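Local coordinates for U4/U6 snRNA-associated-splicing factor PRP24 (Saccharomyces cerevisiae, PDB 4N0T), which binds U6 snRNA and serves as a recycling factor of the spliceosome, the machinery that removes introns from pre-mRNA, at residues R49-I53 with V111-R116; T86-F92 with R127-V133; L105-V110 with Y141-L146. All coordinates share one frame. Residue numbers count along the deposited sequence, not the author numbering.

Interaction 1 of 3, residues R49-I53 with V111-R116. With nucleotides of chain B.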
# COMPACT_ATOMS: atom_id res chain seq x y z
N ARG A 49 -31.16 2.48 7.21
CA ARG A 49 -29.74 2.15 7.16
C ARG A 49 -29.45 0.88 6.38
O ARG A 49 -30.28 -0.03 6.30
CB ARG A 49 -29.16 2.03 8.57
CG ARG A 49 -29.39 3.27 9.43
CD ARG A 49 -28.49 3.29 10.65
NE ARG A 49 -27.23 3.99 10.39
CZ ARG A 49 -26.20 4.02 11.24
NH1 ARG A 49 -26.28 3.38 12.40
NH2 ARG A 49 -25.09 4.67 10.92
N PHE A 50 -28.25 0.83 5.79
CA PHE A 50 -27.75 -0.38 5.14
C PHE A 50 -26.78 -1.05 6.11
O PHE A 50 -26.18 -0.39 6.97
CB PHE A 50 -26.94 -0.03 3.89
CG PHE A 50 -27.75 0.47 2.73
CD1 PHE A 50 -28.35 -0.43 1.84
CD2 PHE A 50 -27.87 1.83 2.47
CE1 PHE A 50 -29.07 0.03 0.74
CE2 PHE A 50 -28.58 2.29 1.37
CZ PHE A 50 -29.18 1.39 0.50
N ALA A 51 -26.60 -2.36 5.97
CA ALA A 51 -25.53 -3.05 6.69
C ALA A 51 -24.80 -4.02 5.77
O ALA A 51 -25.41 -4.64 4.89
CB ALA A 51 -26.07 -3.79 7.91
N ARG A 52 -23.50 -4.15 5.99
CA ARG A 52 -22.71 -5.19 5.36
C ARG A 52 -22.32 -6.14 6.48
O ARG A 52 -21.80 -5.71 7.51
CB ARG A 52 -21.45 -4.58 4.73
CG ARG A 52 -20.44 -5.59 4.26
CD ARG A 52 -19.17 -4.87 3.79
NE ARG A 52 -18.18 -5.79 3.26
CZ ARG A 52 -17.29 -6.43 4.00
NH1 ARG A 52 -17.28 -6.23 5.31
NH2 ARG A 52 -16.42 -7.25 3.44
N ILE A 53 -22.60 -7.43 6.31
CA ILE A 53 -22.25 -8.41 7.34
C ILE A 53 -21.40 -9.50 6.71
O ILE A 53 -21.84 -10.20 5.79
CB ILE A 53 -23.50 -9.04 8.01
CG1 ILE A 53 -24.43 -7.95 8.54
CG2 ILE A 53 -23.09 -9.97 9.16
CD1 ILE A 53 -25.78 -8.51 9.02
N VAL A 111 -23.46 5.80 -1.48
CA VAL A 111 -23.21 5.36 -0.12
C VAL A 111 -22.10 4.31 -0.13
O VAL A 111 -22.12 3.40 -0.95
CB VAL A 111 -24.47 4.72 0.48
CG1 VAL A 111 -24.18 4.12 1.86
CG2 VAL A 111 -25.61 5.75 0.54
N ALA A 112 -21.12 4.46 0.76
CA ALA A 112 -20.04 3.47 0.89
C ALA A 112 -20.20 2.69 2.18
O ALA A 112 -20.32 3.28 3.27
CB ALA A 112 -18.68 4.14 0.84
N LEU A 113 -20.20 1.36 2.07
CA LEU A 113 -20.31 0.52 3.25
C LEU A 113 -18.96 0.19 3.90
O LEU A 113 -18.88 0.07 5.13
CB LEU A 113 -21.03 -0.78 2.89
CG LEU A 113 -22.55 -0.68 2.75
CD1 LEU A 113 -23.07 -1.85 1.94
CD2 LEU A 113 -23.17 -0.67 4.13
N SER A 114 -17.92 0.04 3.09
CA SER A 114 -16.64 -0.42 3.63
C SER A 114 -15.54 0.03 2.68
O SER A 114 -15.69 -0.07 1.47
CB SER A 114 -16.64 -1.95 3.74
OG SER A 114 -15.35 -2.44 4.13
N ILE A 115 -14.47 0.57 3.25
CA ILE A 115 -13.31 0.95 2.47
C ILE A 115 -12.11 0.29 3.13
O ILE A 115 -11.85 0.49 4.31
CB ILE A 115 -13.15 2.49 2.44
CG1 ILE A 115 -14.37 3.12 1.78
CG2 ILE A 115 -11.91 2.91 1.63
CD1 ILE A 115 -14.48 4.63 2.04
N ARG A 116 -11.38 -0.52 2.36
CA ARG A 116 -10.33 -1.36 2.93
C ARG A 116 -9.01 -1.11 2.25
O ARG A 116 -8.89 -1.26 1.05
CB ARG A 116 -10.73 -2.84 2.77
CG ARG A 116 -12.09 -3.15 3.45
CD ARG A 116 -12.48 -4.62 3.35
NE ARG A 116 -12.78 -5.10 2.02
CZ ARG A 116 -13.96 -5.00 1.40
NH1 ARG A 116 -14.99 -4.38 1.99
NH2 ARG A 116 -14.10 -5.52 0.19
P G B 21 -3.32 -8.65 -3.17
OP1 G B 21 -1.86 -8.68 -3.47
OP2 G B 21 -3.97 -9.98 -2.93
O5' G B 21 -3.57 -7.69 -1.94
C5' G B 21 -4.90 -7.31 -1.58
C4' G B 21 -4.94 -6.63 -0.23
O4' G B 21 -6.26 -6.07 -0.04
C3' G B 21 -4.72 -7.55 0.96
O3' G B 21 -4.34 -6.71 2.04
C2' G B 21 -6.14 -8.04 1.22
O2' G B 21 -6.32 -8.61 2.50
C1' G B 21 -6.89 -6.73 1.05
N9 G B 21 -8.30 -6.83 0.73
C8 G B 21 -9.27 -6.16 1.42
N7 G B 21 -10.45 -6.35 0.92
C5 G B 21 -10.25 -7.18 -0.16
C6 G B 21 -11.20 -7.69 -1.08
O6 G B 21 -12.44 -7.52 -1.08
N1 G B 21 -10.59 -8.48 -2.03
C2 G B 21 -9.23 -8.71 -2.12
N2 G B 21 -8.81 -9.50 -3.12
N3 G B 21 -8.34 -8.24 -1.26
C4 G B 21 -8.91 -7.47 -0.32
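Arg52, Leu113 and Phe50 carry this contact. In segment 49-53, part of strand 49-55, Phe50 and Arg52 point their CA-to-CB bonds toward 111-116, while Ala51 between them turns away. Leu113 fits against the backbone that links the two: its CD2 lies 3.8 Å from Phe50 CB and 4.0 Å from Arg52 N, and its CD1 is 4.2 Å from Arg52 CB. The Phe50 ring reaches the start of segment 111-116, where its CD2 lies 4.4 Å from CG1 of Val111. Strand 49-55 belongs to the sheet of the first RNA recognition motif and strand 112-116 is an outermost strand in the sheet of the second, so this is an interface between two RRM domains, made by side chains rather than by strand pairing. Leu113 sits where the chain turns a corner; with Ser114 it forms a classic beta bulge opposite Asp132, and both residues point toward the first RRM. Beyond the apolar patch, the extended Arg52 side chain runs past Ser114, CD to CB 3.9 Å, until its NH2 lies 3.5 Å from NH1 of Arg116. These like charges are reconciled by Asp132, which forms salt bridges with both arginines. Arg116 NH1 also donates to Ser114 OG at 2.9 Å, leaving the guanidinium directed at the Hoogsteen edge of G21 of chain B: Arg116 NE bonds to N7 and NH2 to O6, each at 2.9 Å.

Interaction 2 of 3, residues T86-F92 with R127-V133. With nucleotides of chain B.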
# COMPACT_ATOMS: atom_id res chain seq x y z
N THR A 86 -18.56 -4.24 -5.52
CA THR A 86 -17.24 -3.92 -5.01
C THR A 86 -16.37 -3.26 -6.08
O THR A 86 -16.28 -3.73 -7.21
CB THR A 86 -16.54 -5.20 -4.48
OG1 THR A 86 -17.35 -5.80 -3.46
CG2 THR A 86 -15.16 -4.87 -3.91
N LEU A 87 -15.75 -2.14 -5.70
CA LEU A 87 -14.80 -1.45 -6.56
C LEU A 87 -13.38 -1.72 -6.10
O LEU A 87 -13.13 -1.94 -4.91
CB LEU A 87 -15.02 0.05 -6.45
CG LEU A 87 -16.45 0.48 -6.72
CD1 LEU A 87 -16.67 1.87 -6.18
CD2 LEU A 87 -16.68 0.43 -8.21
N TRP A 88 -12.46 -1.70 -7.05
CA TRP A 88 -11.05 -1.63 -6.70
C TRP A 88 -10.52 -0.32 -7.27
O TRP A 88 -10.76 0.01 -8.44
CB TRP A 88 -10.29 -2.83 -7.27
CG TRP A 88 -8.80 -2.83 -7.03
CD1 TRP A 88 -8.14 -3.28 -5.93
CD2 TRP A 88 -7.80 -2.43 -7.97
NE1 TRP A 88 -6.77 -3.16 -6.11
CE2 TRP A 88 -6.54 -2.63 -7.35
CE3 TRP A 88 -7.83 -1.91 -9.27
CZ2 TRP A 88 -5.33 -2.33 -8.00
CZ3 TRP A 88 -6.63 -1.62 -9.91
CH2 TRP A 88 -5.40 -1.83 -9.27
N MET A 89 -9.81 0.42 -6.43
CA MET A 89 -9.32 1.74 -6.78
C MET A 89 -7.81 1.83 -6.55
O MET A 89 -7.30 1.32 -5.55
CB MET A 89 -10.06 2.79 -5.95
CG MET A 89 -9.75 4.22 -6.27
SD MET A 89 -10.73 5.30 -5.18
CE MET A 89 -12.34 5.15 -5.94
N THR A 90 -7.09 2.44 -7.49
CA THR A 90 -5.69 2.70 -7.24
C THR A 90 -5.24 4.04 -7.81
O THR A 90 -6.00 4.72 -8.54
CB THR A 90 -4.77 1.55 -7.75
OG1 THR A 90 -3.48 1.70 -7.14
CG2 THR A 90 -4.60 1.59 -9.28
N ASN A 91 -4.02 4.43 -7.45
CA ASN A 91 -3.42 5.68 -7.90
C ASN A 91 -4.19 6.93 -7.45
O ASN A 91 -4.20 7.95 -8.16
CB ASN A 91 -3.21 5.71 -9.41
CG ASN A 91 -2.09 6.66 -9.81
OD1 ASN A 91 -1.07 6.77 -9.12
ND2 ASN A 91 -2.29 7.38 -10.92
N PHE A 92 -4.84 6.85 -6.29
CA PHE A 92 -5.22 8.07 -5.59
C PHE A 92 -3.94 8.68 -5.01
O PHE A 92 -2.91 8.01 -4.93
CB PHE A 92 -6.29 7.80 -4.51
CG PHE A 92 -6.07 6.53 -3.71
CD1 PHE A 92 -5.24 6.52 -2.60
CD2 PHE A 92 -6.75 5.35 -4.05
CE1 PHE A 92 -5.08 5.35 -1.83
CE2 PHE A 92 -6.59 4.18 -3.29
CZ PHE A 92 -5.76 4.18 -2.19
N ARG A 127 -0.53 1.03 -2.38
CA ARG A 127 -1.52 2.08 -2.46
C ARG A 127 -2.68 1.69 -3.39
O ARG A 127 -2.62 1.86 -4.60
CB ARG A 127 -0.86 3.38 -2.94
CG ARG A 127 -1.69 4.60 -2.63
CD ARG A 127 -0.85 5.84 -2.78
NE ARG A 127 -1.03 6.41 -4.10
CZ ARG A 127 -0.08 6.64 -4.99
NH1 ARG A 127 1.20 6.36 -4.75
NH2 ARG A 127 -0.42 7.15 -6.15
N PHE A 128 -3.74 1.15 -2.79
CA PHE A 128 -4.96 0.82 -3.52
C PHE A 128 -6.01 0.59 -2.46
O PHE A 128 -5.70 0.58 -1.27
CB PHE A 128 -4.79 -0.44 -4.40
CG PHE A 128 -4.31 -1.66 -3.64
CD1 PHE A 128 -5.22 -2.49 -2.97
CD2 PHE A 128 -2.95 -1.98 -3.60
CE1 PHE A 128 -4.78 -3.61 -2.26
CE2 PHE A 128 -2.50 -3.11 -2.91
CZ PHE A 128 -3.41 -3.92 -2.23
N ALA A 129 -7.25 0.37 -2.88
CA ALA A 129 -8.35 0.18 -1.93
C ALA A 129 -9.47 -0.63 -2.53
O ALA A 129 -9.71 -0.57 -3.73
CB ALA A 129 -8.90 1.54 -1.43
N TYR A 130 -10.15 -1.38 -1.67
CA TYR A 130 -11.40 -2.02 -2.04
C TYR A 130 -12.55 -1.25 -1.40
O TYR A 130 -12.46 -0.83 -0.23
CB TYR A 130 -11.44 -3.48 -1.58
CG TYR A 130 -10.54 -4.36 -2.40
CD1 TYR A 130 -11.00 -4.98 -3.55
CD2 TYR A 130 -9.22 -4.57 -2.02
CE1 TYR A 130 -10.17 -5.78 -4.31
CE2 TYR A 130 -8.39 -5.36 -2.76
CZ TYR A 130 -8.86 -5.97 -3.89
OH TYR A 130 -8.00 -6.75 -4.62
N ILE A 131 -13.62 -1.05 -2.16
CA ILE A 131 -14.76 -0.31 -1.64
C ILE A 131 -16.03 -1.08 -1.97
O ILE A 131 -16.26 -1.43 -3.13
CB ILE A 131 -14.88 1.07 -2.33
CG1 ILE A 131 -13.59 1.87 -2.17
CG2 ILE A 131 -16.06 1.85 -1.73
CD1 ILE A 131 -13.31 2.78 -3.36
N ASP A 132 -16.85 -1.32 -0.94
CA ASP A 132 -18.15 -1.94 -1.16
C ASP A 132 -19.23 -0.86 -1.15
O ASP A 132 -19.27 -0.02 -0.24
CB ASP A 132 -18.47 -2.95 -0.06
CG ASP A 132 -17.60 -4.19 -0.13
OD1 ASP A 132 -17.04 -4.47 -1.22
OD2 ASP A 132 -17.48 -4.88 0.90
N VAL A 133 -20.06 -0.87 -2.18
CA VAL A 133 -21.22 0.02 -2.24
C VAL A 133 -22.50 -0.80 -2.13
O VAL A 133 -22.44 -2.00 -1.85
CB VAL A 133 -21.19 0.90 -3.50
CG1 VAL A 133 -19.97 1.78 -3.45
CG2 VAL A 133 -21.19 0.06 -4.79
P A B 20 -0.99 -4.85 -8.14
OP1 A B 20 0.21 -4.46 -7.35
OP2 A B 20 -0.80 -5.70 -9.34
O5' A B 20 -2.03 -5.59 -7.19
C5' A B 20 -2.34 -5.11 -5.88
C4' A B 20 -3.52 -5.83 -5.31
O4' A B 20 -4.72 -5.35 -5.98
C3' A B 20 -3.51 -7.36 -5.48
O3' A B 20 -4.16 -7.97 -4.37
C2' A B 20 -4.38 -7.55 -6.72
O2' A B 20 -4.99 -8.82 -6.81
C1' A B 20 -5.41 -6.44 -6.56
N9 A B 20 -6.00 -6.00 -7.83
C8 A B 20 -5.34 -5.50 -8.92
N7 A B 20 -6.15 -5.25 -9.93
C5 A B 20 -7.41 -5.59 -9.46
C6 A B 20 -8.69 -5.56 -10.05
N6 A B 20 -8.90 -5.13 -11.29
N1 A B 20 -9.73 -5.98 -9.29
C2 A B 20 -9.50 -6.43 -8.05
N3 A B 20 -8.34 -6.52 -7.40
C4 A B 20 -7.33 -6.07 -8.16
P G B 21 -3.32 -8.65 -3.17
OP1 G B 21 -1.86 -8.68 -3.47
OP2 G B 21 -3.97 -9.98 -2.93
O5' G B 21 -3.57 -7.69 -1.94
C5' G B 21 -4.90 -7.31 -1.58
C4' G B 21 -4.94 -6.63 -0.23
O4' G B 21 -6.26 -6.07 -0.04
C3' G B 21 -4.72 -7.55 0.96
O3' G B 21 -4.34 -6.71 2.04
C2' G B 21 -6.14 -8.04 1.22
O2' G B 21 -6.32 -8.61 2.50
C1' G B 21 -6.89 -6.73 1.05
N9 G B 21 -8.30 -6.83 0.73
C8 G B 21 -9.27 -6.16 1.42
N7 G B 21 -10.45 -6.35 0.92
C5 G B 21 -10.25 -7.18 -0.16
C6 G B 21 -11.20 -7.69 -1.08
O6 G B 21 -12.44 -7.52 -1.08
N1 G B 21 -10.59 -8.48 -2.03
C2 G B 21 -9.23 -8.71 -2.12
N2 G B 21 -8.81 -9.50 -3.12
N3 G B 21 -8.34 -8.24 -1.26
C4 G B 21 -8.91 -7.47 -0.32
P A B 18 5.45 2.20 -7.40
OP1 A B 18 5.99 1.47 -6.21
OP2 A B 18 5.65 1.66 -8.76
O5' A B 18 3.87 2.40 -7.27
C5' A B 18 3.27 2.86 -6.06
C4' A B 18 1.81 3.20 -6.27
O4' A B 18 1.67 4.18 -7.33
C3' A B 18 0.91 2.06 -6.69
O3' A B 18 0.51 1.25 -5.61
C2' A B 18 -0.24 2.79 -7.38
O2' A B 18 -1.09 3.40 -6.42
C1' A B 18 0.52 3.90 -8.09
N9 A B 18 0.95 3.51 -9.45
C8 A B 18 2.24 3.34 -9.91
N7 A B 18 2.30 3.02 -11.17
C5 A B 18 0.97 2.99 -11.58
C6 A B 18 0.38 2.71 -12.82
N6 A B 18 1.09 2.42 -13.92
N1 A B 18 -0.96 2.75 -12.90
C2 A B 18 -1.67 3.05 -11.80
N3 A B 18 -1.21 3.34 -10.59
C4 A B 18 0.13 3.28 -10.53
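An antiparallel pairing of the two central strands of the second RRM, 86-90 and 128-133, forms this contact, and one face of it binds U6 snRNA. The register is set by paired backbone hydrogen bonds: Leu87 N to Ile131 O at 2.7 Å, Ile131 N to Leu87 O at 2.9 Å, Met89 N to Ala129 O at 2.9 Å and Ala129 N to Met89 O at 2.8 Å. Leu87, Met89, Ala129 and Ile131 share the face packed beneath helices 98-107 and 136-146; there Met89 CE meets Ile131 CD1 at 3.6 Å. The other face carries the aromatic cluster Trp88, Phe128 and Tyr130, with Trp88 CD1 3.5 Å from Tyr130 CZ. A20 of chain B lies over the Trp88 ring, and Tyr130 OH bonds to its N3 at 2.8 Å; G21 of chain B covers the face of Tyr130 turned away from Trp88. At one end Thr86 OG1 donates to Asp132 OD1 at 2.6 Å. At the other, Thr90 OG1 donates to Arg127 O at 2.7 Å, and Arg127 NE to Phe92 O at 2.6 Å. The ribose O2' of A18 of chain B also donates to Arg127 O, at 2.8 Å. Aromatic rings thus receive bases and sugars; the bond from this 2'-hydroxyl uses a group that DNA lacks, while that from Tyr130 OH adds a polar contact to a base.

Interaction 3 of 3, residues L105-V110 with Y141-L146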
# COMPACT_ATOMS: atom_id res chain seq x y z
N LEU A 105 -16.92 9.42 -3.02
CA LEU A 105 -18.17 8.75 -3.37
C LEU A 105 -19.38 9.56 -2.87
O LEU A 105 -20.41 9.61 -3.53
CB LEU A 105 -18.20 7.32 -2.81
CG LEU A 105 -17.51 6.22 -3.63
CD1 LEU A 105 -16.03 6.50 -3.84
CD2 LEU A 105 -17.71 4.87 -2.96
N GLN A 106 -19.23 10.17 -1.71
CA GLN A 106 -20.27 11.03 -1.13
C GLN A 106 -20.65 12.13 -2.14
O GLN A 106 -21.83 12.42 -2.36
CB GLN A 106 -19.71 11.66 0.15
CG GLN A 106 -20.70 12.24 1.12
CD GLN A 106 -20.00 12.83 2.34
OE1 GLN A 106 -19.24 13.80 2.22
NE2 GLN A 106 -20.24 12.24 3.50
N ASP A 107 -19.63 12.70 -2.78
CA ASP A 107 -19.80 13.75 -3.80
C ASP A 107 -20.65 13.34 -5.01
O ASP A 107 -21.28 14.19 -5.64
CB ASP A 107 -18.43 14.21 -4.31
CG ASP A 107 -17.76 15.21 -3.39
OD1 ASP A 107 -18.07 15.21 -2.18
OD2 ASP A 107 -16.92 15.98 -3.89
N ILE A 108 -20.63 12.06 -5.36
CA ILE A 108 -21.42 11.58 -6.48
C ILE A 108 -22.62 10.78 -5.98
O ILE A 108 -23.20 9.95 -6.70
CB ILE A 108 -20.56 10.77 -7.49
CG1 ILE A 108 -19.88 9.58 -6.80
CG2 ILE A 108 -19.51 11.69 -8.11
CD1 ILE A 108 -19.40 8.49 -7.77
N ASN A 109 -22.96 11.05 -4.72
CA ASN A 109 -24.14 10.51 -4.06
C ASN A 109 -24.19 8.99 -4.03
O ASN A 109 -25.24 8.38 -4.28
CB ASN A 109 -25.43 11.12 -4.65
CG ASN A 109 -25.51 12.62 -4.44
OD1 ASN A 109 -25.28 13.12 -3.33
ND2 ASN A 109 -25.82 13.35 -5.50
N VAL A 110 -23.04 8.39 -3.73
CA VAL A 110 -22.95 6.95 -3.57
C VAL A 110 -22.61 6.60 -2.11
O VAL A 110 -21.61 7.08 -1.57
CB VAL A 110 -21.86 6.38 -4.49
CG1 VAL A 110 -21.60 4.90 -4.17
CG2 VAL A 110 -22.26 6.56 -5.95
N TYR A 141 -21.68 3.29 -11.65
CA TYR A 141 -21.67 4.75 -11.66
C TYR A 141 -20.34 5.29 -11.12
O TYR A 141 -19.81 6.28 -11.64
CB TYR A 141 -22.88 5.30 -10.87
CG TYR A 141 -23.06 6.80 -10.99
CD1 TYR A 141 -23.36 7.39 -12.22
CD2 TYR A 141 -22.96 7.63 -9.88
CE1 TYR A 141 -23.54 8.76 -12.33
CE2 TYR A 141 -23.13 9.01 -9.98
CZ TYR A 141 -23.43 9.56 -11.22
OH TYR A 141 -23.60 10.92 -11.35
N CYS A 142 -19.80 4.65 -10.09
CA CYS A 142 -18.47 5.04 -9.59
C CYS A 142 -17.40 4.90 -10.66
O CYS A 142 -16.51 5.74 -10.77
CB CYS A 142 -18.08 4.21 -8.37
SG CYS A 142 -19.03 4.58 -6.89
N VAL A 143 -17.47 3.83 -11.45
CA VAL A 143 -16.49 3.65 -12.53
C VAL A 143 -16.66 4.78 -13.54
O VAL A 143 -15.68 5.41 -13.94
CB VAL A 143 -16.64 2.30 -13.23
CG1 VAL A 143 -15.69 2.22 -14.44
CG2 VAL A 143 -16.35 1.14 -12.27
N GLU A 144 -17.91 5.04 -13.92
CA GLU A 144 -18.22 6.08 -14.90
C GLU A 144 -17.67 7.45 -14.50
O GLU A 144 -17.04 8.13 -15.31
CB GLU A 144 -19.73 6.18 -15.10
CG GLU A 144 -20.15 7.23 -16.13
CD GLU A 144 -21.62 7.61 -16.03
OE1 GLU A 144 -22.46 6.73 -15.73
OE2 GLU A 144 -21.93 8.80 -16.25
N LYS A 145 -17.88 7.83 -13.25
CA LYS A 145 -17.50 9.17 -12.79
C LYS A 145 -16.07 9.30 -12.27
O LYS A 145 -15.49 10.38 -12.34
CB LYS A 145 -18.47 9.65 -11.71
CG LYS A 145 -19.94 9.63 -12.12
CD LYS A 145 -20.26 10.71 -13.15
CE LYS A 145 -20.08 12.10 -12.57
NZ LYS A 145 -20.89 13.12 -13.30
N LEU A 146 -15.51 8.20 -11.75
CA LEU A 146 -14.24 8.30 -11.02
C LEU A 146 -13.04 7.72 -11.76
O LEU A 146 -11.91 8.13 -11.50
CB LEU A 146 -14.35 7.65 -9.63
CG LEU A 146 -15.49 8.15 -8.75
CD1 LEU A 146 -15.53 7.41 -7.42
CD2 LEU A 146 -15.39 9.66 -8.52
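Helix 98-107 ends in a Schellman motif within 105-110: Val110 N bonds to Leu105 O at 2.9 Å and Asn109 N to Gln106 O at 3.0 Å, with Asn109 at positive phi as the C-prime residue. Segment 141-146 is the last part of helix 136-146, and its backbone comes no closer than 7.2 Å between the CA atoms of Leu105 and Cys142, so side chains fill the gap. Ile108, just past the helix, is the central one; its CD1 lies 4.0 Å from both Cys142 SG and Leu146 CD1. These are the two helices of the RRM's beta-alpha-beta-beta-alpha-beta fold, which lie together on one side of its sheet. Deeper in, Leu105 CD1 touches Leu146 CD1 at 3.7 Å, and Val110 CG1 meets Cys142 SG at 3.8 Å. Towards the solvent, the edge of the Tyr141 ring borders the turn, CE2 standing 3.4 Å from Ile108 O and CD2 4.1 Å from Val110 CG2.

Interactions 2 and 3 are two layers of the second RRM, their centres about 12 Å apart: Leu87 CD1 of the sheet meets Cys142 CB of a helix at 3.5 Å, and Val133 CG1 meets Val110 CG1 at 3.6 Å. Interaction 3 stays about 10 Å from the RNA at its nearest atom, on the helical side. Interaction 1, centred about 14 Å from interaction 2, joins this domain to the first RRM. Asp132 ties them together, its OD2 lying 2.6 Å from Arg52 NE and 2.8 Å from Arg116 NH1. G21 of chain B is shared too, its base edge read by Arg116 and its face resting on Tyr130, so the domain interface continues into the RNA-binding surface.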